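Local coordinates for GTPase activator-like protein (Chaetomium thermophilum, PDB 6SSH) that probably stimulates GTP hydrolysis by a small GTPase through its Rap/ran-GAP domain, the part of this TSC2-type protein contained in the chain, at residues A[5-10]-A[76-81]; A[16-21]-A[89-94]; A[134-139]-A[155-160]. All coordinates share one frame; numbering follows the deposited sequence. Where two conformers were deposited one is given.

Contact 1. Residues A[5-10]-A[76-81]. With EDO (1,2-ethanediol), chain E; EDO (1,2-ethanediol), chain B.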
loop_
_atom_site.group_PDB
_atom_site.type_symbol
_atom_site.label_atom_id
_atom_site.label_comp_id
_atom_site.label_asym_id
_atom_site.label_seq_id
_atom_site.Cartn_x
_atom_site.Cartn_y
_atom_site.Cartn_z
ATOM N N VAL A 5 -4.367 -2.767 5.083
ATOM C CA VAL A 5 -4.089 -2.516 3.709
ATOM C C VAL A 5 -2.584 -2.387 3.490
ATOM O O VAL A 5 -1.931 -1.593 4.165
ATOM C CB VAL A 5 -4.820 -1.242 3.246
ATOM C CG1 VAL A 5 -4.464 -0.888 1.820
ATOM C CG2 VAL A 5 -6.355 -1.352 3.368
ATOM N N GLY A 6 -2.023 -3.121 2.550
ATOM C CA GLY A 6 -0.614 -3.011 2.281
ATOM C C GLY A 6 -0.238 -1.780 1.505
ATOM O O GLY A 6 -1.108 -1.197 0.770
ATOM N N VAL A 7 0.986 -1.314 1.611
ATOM C CA VAL A 7 1.503 -0.236 0.806
ATOM C C VAL A 7 2.898 -0.628 0.418
ATOM O O VAL A 7 3.771 -0.842 1.299
ATOM C CB VAL A 7 1.567 1.127 1.523
ATOM C CG1 VAL A 7 2.045 2.189 0.560
ATOM C CG2 VAL A 7 0.211 1.484 2.136
ATOM N N ILE A 8 3.129 -0.758 -0.870
ATOM C CA ILE A 8 4.368 -1.326 -1.414
ATOM C C ILE A 8 5.030 -0.405 -2.411
ATOM O O ILE A 8 4.405 -0.092 -3.450
ATOM C CB ILE A 8 4.098 -2.652 -2.128
ATOM C CG1 ILE A 8 3.330 -3.642 -1.225
ATOM C CG2 ILE A 8 5.412 -3.268 -2.607
ATOM C CD1 ILE A 8 2.686 -4.807 -1.978
ATOM N N TYR A 9 6.239 0.062 -2.168
ATOM C CA TYR A 9 7.005 0.899 -3.087
ATOM C C TYR A 9 7.857 0.051 -4.004
ATOM O O TYR A 9 8.639 -0.793 -3.526
ATOM C CB TYR A 9 7.933 1.851 -2.301
ATOM C CG TYR A 9 8.711 2.764 -3.214
ATOM C CD1 TYR A 9 8.116 3.887 -3.782
ATOM C CD2 TYR A 9 10.019 2.508 -3.575
ATOM C CE1 TYR A 9 8.800 4.701 -4.649
ATOM C CE2 TYR A 9 10.722 3.326 -4.444
ATOM C CZ TYR A 9 10.119 4.437 -5.007
ATOM O OH TYR A 9 10.839 5.215 -5.863
ATOM N N ILE A 10 7.712 0.278 -5.308
ATOM C CA ILE A 10 8.530 -0.374 -6.332
ATOM C C ILE A 10 9.519 0.623 -6.915
ATOM O O ILE A 10 9.096 1.649 -7.456
ATOM C CB ILE A 10 7.699 -1.007 -7.440
ATOM C CG1 ILE A 10 6.586 -1.878 -6.866
ATOM C CG2 ILE A 10 8.627 -1.748 -8.369
ATOM C CD1 ILE A 10 5.727 -2.551 -7.919
ATOM N N PHE A 76 -2.145 0.510 7.946
ATOM C CA PHE A 76 -1.390 0.232 6.714
ATOM C C PHE A 76 -0.180 -0.636 7.049
ATOM O O PHE A 76 0.449 -0.503 8.125
ATOM C CB PHE A 76 -0.973 1.532 6.030
ATOM C CG PHE A 76 -2.173 2.314 5.516
ATOM C CD1 PHE A 76 -2.679 3.360 6.263
ATOM C CD2 PHE A 76 -2.845 1.906 4.358
ATOM C CE1 PHE A 76 -3.812 4.065 5.819
ATOM C CE2 PHE A 76 -3.953 2.612 3.917
ATOM C CZ PHE A 76 -4.426 3.671 4.674
ATOM N N HIS A 77 0.107 -1.547 6.129
ATOM C CA HIS A 77 1.274 -2.431 6.226
ATOM C C HIS A 77 2.252 -1.953 5.193
ATOM O O HIS A 77 2.142 -2.307 4.016
ATOM C CB HIS A 77 0.932 -3.879 5.982
ATOM C CG HIS A 77 0.013 -4.482 6.978
ATOM N ND1 HIS A 77 -0.801 -5.549 6.662
ATOM C CD2 HIS A 77 -0.113 -4.284 8.319
ATOM C CE1 HIS A 77 -1.417 -5.963 7.762
ATOM N NE2 HIS A 77 -1.009 -5.210 8.792
ATOM N N VAL A 78 3.163 -1.084 5.578
ATOM C CA VAL A 78 4.001 -0.315 4.654
ATOM C C VAL A 78 5.365 -1.034 4.573
ATOM O O VAL A 78 6.133 -0.992 5.524
ATOM C CB VAL A 78 4.189 1.115 5.094
ATOM C CG1 VAL A 78 4.970 1.884 4.051
ATOM C CG2 VAL A 78 2.788 1.778 5.350
ATOM N N THR A 79 5.655 -1.682 3.476
ATOM C CA THR A 79 6.855 -2.537 3.423
ATOM C C THR A 79 8.104 -1.710 3.632
ATOM O O THR A 79 9.030 -2.214 4.250
ATOM C CB THR A 79 6.870 -3.414 2.178
ATOM O OG1 THR A 79 6.793 -2.590 1.009
ATOM C CG2 THR A 79 5.719 -4.404 2.208
ATOM N N THR A 80 8.178 -0.456 3.202
ATOM C CA THR A 80 9.353 0.365 3.402
ATOM C C THR A 80 9.523 0.757 4.904
ATOM O O THR A 80 10.617 1.177 5.286
ATOM C CB THR A 80 9.390 1.620 2.561
ATOM O OG1 THR A 80 8.182 2.389 2.806
ATOM C CG2 THR A 80 9.490 1.303 1.050
ATOM N N GLN A 81 8.461 0.641 5.717
ATOM C CA GLN A 81 8.570 0.880 7.189
ATOM C C GLN A 81 9.164 -0.315 7.921
ATOM O O GLN A 81 9.462 -0.227 9.121
ATOM C CB GLN A 81 7.191 1.231 7.782
ATOM C CG GLN A 81 6.657 2.587 7.378
ATOM C CD GLN A 81 7.449 3.776 7.874
ATOM O OE1 GLN A 81 7.799 4.650 7.145
ATOM N NE2 GLN A 81 7.759 3.798 9.175
HETATM C C1 EDO E . 9.269 7.729 8.583
HETATM O O1 EDO E . 8.339 7.171 7.612
HETATM C C2 EDO E . 9.173 7.258 10.051
HETATM O O2 EDO E . 9.405 5.850 10.231
HETATM C C1 EDO B . 11.674 1.706 11.076
HETATM O O1 EDO B . 11.793 1.187 12.427
HETATM C C2 EDO B . 10.402 2.527 10.908
HETATM O O2 EDO B . 9.240 1.739 11.075
HETATM O O HOH W 1 6.325 0.298 0.949
#

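Contact 2. Residues A[16-21]-A[89-94]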
loop_
_atom_site.group_PDB
_atom_site.type_symbol
_atom_site.label_atom_id
_atom_site.label_comp_id
_atom_site.label_asym_id
_atom_site.label_seq_id
_atom_site.Cartn_x
_atom_site.Cartn_y
_atom_site.Cartn_z
ATOM N N HIS A 16 10.566 -8.037 -9.457
ATOM C CA HIS A 16 10.305 -9.272 -8.689
ATOM C C HIS A 16 10.008 -8.967 -7.246
ATOM O O HIS A 16 10.574 -8.053 -6.661
ATOM C CB HIS A 16 11.534 -10.211 -8.755
ATOM C CG HIS A 16 11.308 -11.579 -8.180
ATOM N ND1 HIS A 16 11.438 -11.881 -6.833
ATOM C CD2 HIS A 16 11.036 -12.756 -8.797
ATOM C CE1 HIS A 16 11.203 -13.169 -6.643
ATOM N NE2 HIS A 16 10.976 -13.730 -7.825
ATOM N N GLU A 17 9.103 -9.745 -6.662
ATOM C CA GLU A 17 8.667 -9.521 -5.283
ATOM C C GLU A 17 9.813 -9.372 -4.296
ATOM O O GLU A 17 9.746 -8.488 -3.440
ATOM C CB GLU A 17 7.822 -10.718 -4.893
ATOM C CG GLU A 17 7.610 -11.071 -3.469
ATOM C CD GLU A 17 6.557 -12.209 -3.470
ATOM O OE1 GLU A 17 6.789 -13.351 -3.957
ATOM O OE2 GLU A 17 5.491 -11.845 -3.145
ATOM N N THR A 18 10.800 -10.245 -4.314
ATOM C CA THR A 18 11.779 -10.286 -3.245
ATOM C C THR A 18 12.572 -8.986 -3.193
ATOM O O THR A 18 12.733 -8.379 -2.143
ATOM C CB THR A 18 12.661 -11.546 -3.395
ATOM O OG1 THR A 18 11.792 -12.678 -3.561
ATOM C CG2 THR A 18 13.520 -11.763 -2.182
ATOM N N GLU A 19 13.040 -8.521 -4.346
ATOM C CA GLU A 19 13.790 -7.269 -4.352
ATOM C C GLU A 19 12.939 -6.048 -3.970
ATOM O O GLU A 19 13.403 -5.054 -3.350
ATOM C CB GLU A 19 14.480 -7.089 -5.700
ATOM C CG GLU A 19 13.488 -6.838 -6.845
ATOM C CD GLU A 19 14.123 -6.800 -8.232
ATOM O OE1 GLU A 19 15.373 -6.631 -8.312
ATOM O OE2 GLU A 19 13.330 -6.921 -9.205
ATOM N N ILE A 20 11.668 -6.077 -4.363
ATOM C CA ILE A 20 10.762 -4.978 -4.002
ATOM C C ILE A 20 10.517 -4.913 -2.478
ATOM O O ILE A 20 10.566 -3.865 -1.853
ATOM C CB ILE A 20 9.407 -5.164 -4.773
ATOM C CG1 ILE A 20 9.594 -4.925 -6.293
ATOM C CG2 ILE A 20 8.318 -4.247 -4.214
ATOM C CD1 ILE A 20 8.433 -5.462 -7.100
ATOM N N LEU A 21 10.318 -6.086 -1.877
ATOM C CA LEU A 21 10.046 -6.106 -0.441
ATOM C C LEU A 21 11.272 -5.629 0.312
ATOM O O LEU A 21 11.107 -5.086 1.408
ATOM C CB LEU A 21 9.657 -7.517 -0.012
ATOM C CG LEU A 21 8.287 -8.026 -0.516
ATOM C CD1 LEU A 21 8.096 -9.493 -0.099
ATOM C CD2 LEU A 21 7.137 -7.173 -0.015
ATOM N N ASP A 89 16.690 -12.905 6.734
ATOM C CA ASP A 89 15.404 -13.097 6.081
ATOM C C ASP A 89 15.590 -12.680 4.624
ATOM O O ASP A 89 15.021 -11.632 4.192
ATOM C CB ASP A 89 14.316 -12.280 6.801
ATOM C CG ASP A 89 12.915 -12.556 6.245
ATOM O OD1 ASP A 89 12.749 -13.467 5.406
ATOM O OD2 ASP A 89 11.968 -11.811 6.635
ATOM N N PRO A 90 16.352 -13.426 3.860
ATOM C CA PRO A 90 16.620 -13.045 2.452
ATOM C C PRO A 90 15.363 -12.946 1.587
ATOM O O PRO A 90 15.374 -12.162 0.633
ATOM C CB PRO A 90 17.501 -14.192 1.934
ATOM C CG PRO A 90 17.241 -15.355 2.906
ATOM C CD PRO A 90 17.065 -14.659 4.228
ATOM N N GLN A 91 14.319 -13.709 1.857
ATOM C CA GLN A 91 13.089 -13.663 1.080
ATOM C C GLN A 91 12.091 -12.637 1.611
ATOM O O GLN A 91 10.996 -12.451 1.042
ATOM C CB GLN A 91 12.423 -15.030 1.019
ATOM C CG GLN A 91 13.211 -16.058 0.242
ATOM C CD GLN A 91 13.236 -15.772 -1.231
ATOM O OE1 GLN A 91 12.195 -15.772 -1.886
ATOM N NE2 GLN A 91 14.415 -15.529 -1.766
ATOM N N CYS A 92 12.463 -11.907 2.651
ATOM C CA CYS A 92 11.583 -10.922 3.299
ATOM C C CYS A 92 10.261 -11.538 3.681
ATOM O O CYS A 92 9.193 -10.909 3.474
ATOM C CB CYS A 92 11.389 -9.683 2.427
ATOM S SG CYS A 92 12.939 -8.840 1.976
ATOM N N ILE A 93 10.271 -12.761 4.187
ATOM C CA ILE A 93 9.019 -13.417 4.564
ATOM C C ILE A 93 8.339 -12.626 5.676
ATOM O O ILE A 93 7.094 -12.683 5.781
ATOM C CB ILE A 93 9.182 -14.897 4.967
ATOM C CG1 ILE A 93 9.869 -15.033 6.289
ATOM C CG2 ILE A 93 9.869 -15.674 3.833
ATOM C CD1 ILE A 93 9.968 -16.510 6.740
ATOM N N MET A 94 9.062 -11.915 6.528
ATOM C CA MET A 94 8.412 -11.158 7.581
ATOM C C MET A 94 7.577 -9.990 7.001
ATOM O O MET A 94 6.615 -9.565 7.623
ATOM C CB MET A 94 9.396 -10.736 8.655
ATOM C CG MET A 94 10.042 -11.884 9.395
ATOM S SD MET A 94 8.821 -12.914 10.218
ATOM C CE MET A 94 9.923 -13.948 11.061
HETATM O O HOH W 2 15.152 -9.475 -0.843
#

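Contact 3. Residues A[134-139]-A[155-160]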
loop_
_atom_site.group_PDB
_atom_site.type_symbol
_atom_site.label_atom_id
_atom_site.label_comp_id
_atom_site.label_asym_id
_atom_site.label_seq_id
_atom_site.Cartn_x
_atom_site.Cartn_y
_atom_site.Cartn_z
ATOM N N THR A 134 3.248 10.382 -13.391
ATOM C CA THR A 134 3.211 10.795 -14.787
ATOM C C THR A 134 3.664 12.231 -14.895
ATOM O O THR A 134 3.356 13.036 -14.008
ATOM C CB THR A 134 1.840 10.618 -15.353
ATOM O OG1 THR A 134 1.853 11.029 -16.727
ATOM C CG2 THR A 134 0.834 11.488 -14.635
ATOM N N PRO A 135 4.323 12.573 -16.010
ATOM C CA PRO A 135 4.593 13.991 -16.292
ATOM C C PRO A 135 3.360 14.773 -16.775
ATOM O O PRO A 135 3.407 16.007 -16.813
ATOM C CB PRO A 135 5.647 13.914 -17.413
ATOM C CG PRO A 135 5.220 12.668 -18.171
ATOM C CD PRO A 135 4.798 11.692 -17.098
ATOM N N ARG A 136 2.318 14.060 -17.162
ATOM C CA ARG A 136 1.133 14.699 -17.724
ATOM C C ARG A 136 0.473 15.652 -16.708
ATOM O O ARG A 136 0.422 15.383 -15.502
ATOM C CB ARG A 136 0.149 13.581 -18.090
ATOM C CG ARG A 136 -1.063 13.807 -18.977
ATOM C CD ARG A 136 -1.896 12.469 -18.928
ATOM N NE ARG A 136 -1.069 11.274 -18.634
ATOM C CZ ARG A 136 -1.486 10.017 -18.756
ATOM N NH1 ARG A 136 -2.729 9.757 -19.161
ATOM N NH2 ARG A 136 -0.652 9.025 -18.486
ATOM N N VAL A 137 -0.082 16.726 -17.265
ATOM C CA VAL A 137 -0.955 17.626 -16.535
ATOM C C VAL A 137 -2.269 17.629 -17.352
ATOM O O VAL A 137 -2.232 17.710 -18.567
ATOM C CB VAL A 137 -0.334 19.008 -16.489
ATOM C CG1 VAL A 137 -1.343 20.075 -15.925
ATOM C CG2 VAL A 137 0.949 18.936 -15.653
ATOM N N PRO A 138 -3.428 17.503 -16.684
ATOM C CA PRO A 138 -4.703 17.546 -17.437
ATOM C C PRO A 138 -4.747 18.749 -18.325
ATOM O O PRO A 138 -4.422 19.870 -17.943
ATOM C CB PRO A 138 -5.761 17.590 -16.309
ATOM C CG PRO A 138 -5.127 17.128 -15.121
ATOM C CD PRO A 138 -3.645 17.390 -15.231
ATOM N N PHE A 139 -5.109 18.567 -19.609
ATOM C CA PHE A 139 -4.850 19.584 -20.592
ATOM C C PHE A 139 -5.613 20.885 -20.275
ATOM O O PHE A 139 -5.141 21.975 -20.549
ATOM C CB PHE A 139 -5.218 19.148 -22.041
ATOM C CG PHE A 139 -4.734 20.121 -23.068
ATOM C CD1 PHE A 139 -3.391 20.198 -23.398
ATOM C CD2 PHE A 139 -5.624 21.008 -23.744
ATOM C CE1 PHE A 139 -2.921 21.097 -24.295
ATOM C CE2 PHE A 139 -5.155 21.916 -24.641
ATOM C CZ PHE A 139 -3.798 21.959 -24.949
ATOM N N PHE A 155 1.041 15.201 -10.888
ATOM C CA PHE A 155 -0.003 14.205 -11.001
ATOM C C PHE A 155 0.521 12.800 -11.045
ATOM O O PHE A 155 1.720 12.577 -11.389
ATOM C CB PHE A 155 -0.872 14.486 -12.233
ATOM C CG PHE A 155 -1.572 15.819 -12.176
ATOM C CD1 PHE A 155 -0.920 16.990 -12.527
ATOM C CD2 PHE A 155 -2.900 15.876 -11.746
ATOM C CE1 PHE A 155 -1.549 18.229 -12.413
ATOM C CE2 PHE A 155 -3.545 17.112 -11.639
ATOM C CZ PHE A 155 -2.868 18.273 -11.967
ATOM N N VAL A 156 -0.366 11.866 -10.723
ATOM C CA VAL A 156 -0.111 10.431 -10.899
ATOM C C VAL A 156 -1.316 9.824 -11.619
ATOM O O VAL A 156 -2.397 10.405 -11.684
ATOM C CB VAL A 156 0.095 9.700 -9.567
ATOM C CG1 VAL A 156 1.270 10.314 -8.791
ATOM C CG2 VAL A 156 -1.146 9.738 -8.734
ATOM N N MET A 157 -1.126 8.649 -12.188
ATOM C CA MET A 157 -2.167 7.788 -12.649
ATOM C C MET A 157 -2.530 6.806 -11.592
ATOM O O MET A 157 -1.633 6.272 -10.926
ATOM C CB MET A 157 -1.743 7.077 -13.919
ATOM C CG MET A 157 -1.361 8.036 -15.054
ATOM S SD MET A 157 -2.568 9.329 -15.476
ATOM C CE MET A 157 -3.931 8.267 -15.851
ATOM N N VAL A 158 -3.811 6.559 -11.396
ATOM C CA VAL A 158 -4.295 5.579 -10.432
ATOM C C VAL A 158 -5.143 4.576 -11.166
ATOM O O VAL A 158 -6.058 4.987 -11.907
ATOM C CB VAL A 158 -5.145 6.208 -9.275
ATOM C CG1 VAL A 158 -5.600 5.103 -8.339
ATOM C CG2 VAL A 158 -4.357 7.249 -8.539
ATOM N N GLN A 159 -4.834 3.298 -11.054
ATOM C CA GLN A 159 -5.538 2.210 -11.720
ATOM C C GLN A 159 -5.822 1.096 -10.738
ATOM O O GLN A 159 -4.955 0.723 -9.907
ATOM C CB GLN A 159 -4.688 1.672 -12.858
ATOM C CG GLN A 159 -5.302 0.514 -13.655
ATOM C CD GLN A 159 -4.453 0.109 -14.883
ATOM O OE1 GLN A 159 -3.491 0.785 -15.249
ATOM N NE2 GLN A 159 -4.808 -1.011 -15.500
ATOM N N VAL A 160 -7.005 0.542 -10.760
ATOM C CA VAL A 160 -7.329 -0.581 -9.899
ATOM C C VAL A 160 -7.189 -1.826 -10.747
ATOM O O VAL A 160 -7.717 -1.891 -11.907
ATOM C CB VAL A 160 -8.714 -0.441 -9.273
ATOM C CG1 VAL A 160 -9.134 -1.678 -8.449
ATOM C CG2 VAL A 160 -8.815 0.788 -8.475
HETATM O O HOH W 3 2.366 15.462 -13.476
#

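Contact 1. Residues A[5-10]-A[76-81]
Val5 O accepts the N-H of His77 at 2.8 Å, pairing strand 5-10 with strand 76-78 in parallel. His77 O in turn takes the N-H of Val7, also at 2.8 Å. The axes of the two short strands differ by 25°. A third bond, Thr79 N to Val7 O at 3.0 Å, carries the pairing just past the strand end, where the chain turns into the 3-10 segment 79-81. CA-H groups of Phe76, Gly6 and Val78 lean on the same three carbonyl oxygens.

Beyond Val7 the backbones draw apart and one water bridges them. It donates to Val7 O at 2.8 Å, accepts from the backbone N-H of Tyr9 and of Thr80, and is hydrogen-bonded to Thr79 OG1. Val7 O is thus held by two partners, Thr79 N and the water. The hydroxyl of Thr79 reaches this place because OG1 lies between its own backbone N and carbonyl carbon (chi1 57°).

The apolar contacts gather on the sheet face carrying Val5, Val7, Phe76 and Val78. Val5 and Phe76 run side by side, pointing the same way, with Val5 CB 3.9 Å from Phe76 CD2. Val7 CG2 meets that same ring atom, Phe76 CD2, at 3.8 Å. Further along, Tyr9 CB touches Thr80 CG2 at 3.7 Å.

This buried parallel pair lies near the middle of the mixed sheet of the Rap/ran-GAP domain, with strand 63-68 beyond 73-78 and strand 104-109 beyond 2-10. Helix 28-37 covers the valine and phenylalanine face through Tyr30, Leu34 and Leu37. On the other face the His77 ring is hydrogen-bonded to Asp102 and to the carbonyl of Gln51, while Ile8 packs on Ile20 of helix 17-21.

Contact 2. Residues A[16-21]-A[89-94]
Leu21 and Cys92 meet through their CB atoms, 3.7 Å apart, and form the buried part of this small contact. Cys92 SG stands anti to its own carbonyl carbon (chi1 -57°), which places the sulfur over the backbone of the short helix, 4.1 Å from Thr18 O. From the leucine side, CD1 reaches back over Cys92, lying 4.0 Å from Cys92 O.

Thr18 makes the outer half. In the conformer described, its CG2 is anti to the backbone N (chi1 -50° for OG1) and lies 3.4 Å from Pro90 O. Gln91, bent at chi2, folds its amide back across Thr18. Both Thr18 and Gln91 have a second conformer, so the two touches hold for the conformers described and are otherwise doubtful. One water joins the two backbones, donating to Thr18 O and to Pro90 O.

Each segment is also braced from within. His16 and Glu19 form a capping box: His16 N gives its hydrogen to Glu19 OE2, on the anti lone pair, and Thr18 N bonds back to His16 ND1 at 3.1 Å. Across the contact, the type I turn 89-92 leads to Cys92, the N-cap of helix 93-99. The Asp89 carboxylate spans that start, OD1 accepting from Ile93 N and OD2 from Met94 N at 2.9 Å; its negative charge would suit the helix N terminus.

Around this, Lys95 of helix 93-99 bonds to Leu21 O and Lys96 makes a salt bridge with Glu17, so two lysines of that helix tie it to helix 17-21, whose Ile20 lies on Ile10 of strand 2-10.

Contact 3. Residues A[134-139]-A[155-160]
Pro138 and Phe155 meet tip to tip in a CH-pi contact, the proline CD standing 3.5 Å from the centroid of the Phe155 ring and only 12° off its normal. Val137 adds CG1 at 4.0 Å from Phe155 CE1, approaching the ring obliquely.

The second close contact is made by Met157 and Arg136, whose side chains cross at about a right angle. Met157 SD sits over the centre of the guanidinium, 3.5 Å from Arg136 CZ. The methionine is folded rather than extended: chi2 of -52° bends the chain so that SD lies over the cation. Thr134 CG2, between its own backbone N and carbonyl carbon while OG1 is anti to N (chi1 -180°), lies 3.5 Å from Phe155 O and also near Met157 CG. Thr134 OG1 ties the loop to itself: it accepts from Arg136 N at 3.1 Å, an ST turn, and more weakly from Arg136 NE.

The backbone side is much looser. Thr134 N reaches Phe155 O in a single weak bond of 3.3 Å. A water takes up what direct pairing leaves over: it donates to Thr134 O and to Arg136 O and accepts from Phe155 N at 2.9 Å. It lies at the edge of the Phe155 ring, in its plane. Much of the loop is exposed and 135-139 touches crystal neighbours, so its path may partly reflect the lattice.

The contact lies toward one side of the domain's sheet, where strand 155-162 is hydrogen-bonded to strand 127-134 (Met157 with Thr132) and to outermost strand 176-179 (Val156 with Ile178). Across the contact itself, packing outweighs direct hydrogen bonding: a methylene lies on an aromatic face, the guanidinium charge would be expected to polarise the sulfur, and a bridging water stands in for regular strand bonds.

How the contacts relate
From the N terminus, strand 2-10 enters the sheet and leads into helix 17-21; much later strand 73-78 comes back beside it, closing contact 1 over 65 intervening residues. The chain then runs on to the turn that leads into helix 93-99, and this turn meets helix 17-21 in contact 2. The two loops cross, since their segments alternate, and the contacts touch: Leu21 packs on Thr79, and helix 17-21 otherwise lies against strand 2-10. Contact 3 follows in series and closes the connection between neighbouring antiparallel strands 127-134 and 155-162, part of which is not modelled. Its nearest atoms are about 10 Å from contact 1, with which it shares the sheet, and about 15 Å from contact 2.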